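Local coordinates for uncharacterized conserved protein (Sinorhizobium meliloti, PDB 4EZB) that is of unknown function but is probably an oxidoreductase, perhaps NAD(P)-dependent and related to 6-phosphogluconate dehydrogenase, at residues Leu246-Phe250 with Gly304-Val308. Sequence-based numbering, arbitrary orientation.
Sequences LSRTF and GFVPV
The axes of the two helical segments cross at 63° and come within 10.9 Å; the nearest CA atoms, those of Leu246 and Phe305, are 7.2 Å apart. No hydrogen bond joins the segments. Phe305 does most of the bridging. Its ring reaches across to helix 238-268 and lies along one turn of it, with the carbonyl carbon of Leu246 over one face. CG of Phe305 is anti to its own carbonyl carbon (chi1 -53°), and this sends the ring out between Leu246 and Phe250. CD2 of Phe305 meets CB of Leu246 at 3.7 Å. The far end of the ring rests on Ser247, where CZ lies 3.9 Å from the serine CB. The serine OG takes no part in this; it is hydrogen-bonded to the backbone O of Tyr244, within its own helix. On the CE1 side, Phe305 packs against Phe250, with CE1 3.8 Å from Phe250 CB. The two ring planes are inclined by 40° and their centroids are 5.8 Å apart.

The contact belongs to the all-helical C-terminal part of the chain, which follows an N-terminal part whose sheet begins with a strand order consistent with a Rossmann fold. It joins helix 301-312, the last modelled helix, to the long helix 238-268. Leu296, in the loop before helix 301-312, touches both phenylalanines, and Met291 of helix 275-291 also packs on Phe305. Cutting Phe305 back to an alanine is likely to open a gap between the two helices and leave Leu246 and Phe250 without their shared apolar partner. Beside the ring, Leu246 CD2 touches Val306 CG2 at 4.0 Å. Helix 190-218 borders this side, with Ile210 against Leu246 and Glu217 against Val306.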
# COMPACT_ATOMS: atom_id res chain seq x y z
N LEU A 246 -6.63 -6.44 9.33
CA LEU A 246 -6.37 -5.92 10.65
C LEU A 246 -6.44 -7.06 11.68
O LEU A 246 -5.70 -7.06 12.65
CB LEU A 246 -7.36 -4.81 10.99
CG LEU A 246 -6.97 -3.33 10.83
CD1 LEU A 246 -5.81 -3.06 9.89
CD2 LEU A 246 -8.18 -2.50 10.43
N SER A 247 -7.31 -8.05 11.47
CA SER A 247 -7.37 -9.19 12.40
C SER A 247 -6.12 -10.05 12.26
O SER A 247 -5.65 -10.65 13.23
CB SER A 247 -8.63 -10.02 12.20
OG SER A 247 -8.47 -10.83 11.07
N ARG A 248 -5.55 -10.07 11.06
CA ARG A 248 -4.25 -10.66 10.82
C ARG A 248 -3.14 -9.93 11.59
O ARG A 248 -2.25 -10.58 12.17
CB ARG A 248 -3.96 -10.65 9.31
CG ARG A 248 -3.63 -12.00 8.72
CD ARG A 248 -4.80 -12.98 8.70
NE ARG A 248 -4.31 -14.35 8.92
CZ ARG A 248 -3.74 -15.12 7.99
NH1 ARG A 248 -3.59 -14.69 6.74
NH2 ARG A 248 -3.31 -16.34 8.32
N THR A 249 -3.16 -8.60 11.59
CA THR A 249 -2.22 -7.80 12.40
C THR A 249 -2.40 -8.09 13.90
O THR A 249 -1.42 -8.20 14.63
CB THR A 249 -2.39 -6.28 12.20
OG1 THR A 249 -2.51 -5.99 10.80
CG2 THR A 249 -1.19 -5.50 12.78
N PHE A 250 -3.66 -8.21 14.34
CA PHE A 250 -3.95 -8.52 15.73
C PHE A 250 -3.32 -9.86 16.13
O PHE A 250 -2.45 -9.92 17.00
CB PHE A 250 -5.47 -8.53 15.99
CG PHE A 250 -5.87 -8.92 17.39
CD1 PHE A 250 -5.35 -8.25 18.50
CD2 PHE A 250 -6.78 -9.94 17.61
CE1 PHE A 250 -5.72 -8.60 19.79
CE2 PHE A 250 -7.15 -10.31 18.90
CZ PHE A 250 -6.62 -9.64 19.99
N GLY A 304 -13.99 -2.44 15.58
CA GLY A 304 -13.30 -2.75 16.84
C GLY A 304 -11.85 -2.30 16.91
O GLY A 304 -11.49 -1.58 17.84
N PHE A 305 -11.01 -2.69 15.94
CA PHE A 305 -9.56 -2.40 16.01
C PHE A 305 -9.17 -0.92 15.87
O PHE A 305 -8.23 -0.42 16.53
CB PHE A 305 -8.77 -3.20 14.95
CG PHE A 305 -9.03 -4.69 14.96
CD1 PHE A 305 -8.67 -5.47 16.05
CD2 PHE A 305 -9.62 -5.31 13.87
CE1 PHE A 305 -8.91 -6.84 16.05
CE2 PHE A 305 -9.87 -6.68 13.86
CZ PHE A 305 -9.51 -7.44 14.96
N VAL A 306 -9.86 -0.23 14.96
CA VAL A 306 -9.44 1.09 14.53
C VAL A 306 -9.45 2.09 15.69
O VAL A 306 -8.48 2.83 15.87
CB VAL A 306 -10.20 1.57 13.26
CG1 VAL A 306 -9.92 3.03 12.96
CG2 VAL A 306 -9.77 0.75 12.05
N PRO A 307 -10.52 2.10 16.52
CA PRO A 307 -10.49 3.06 17.65
C PRO A 307 -9.35 2.77 18.62
O PRO A 307 -8.77 3.69 19.22
CB PRO A 307 -11.85 2.88 18.32
CG PRO A 307 -12.73 2.42 17.20
CD PRO A 307 -11.86 1.53 16.34
N VAL A 308 -9.00 1.50 18.74
CA VAL A 308 -7.91 1.12 19.61
C VAL A 308 -6.59 1.63 19.04
O VAL A 308 -5.83 2.30 19.76
CB VAL A 308 -7.91 -0.38 19.95
CG1 VAL A 308 -6.59 -0.77 20.59
CG2 VAL A 308 -9.07 -0.69 20.89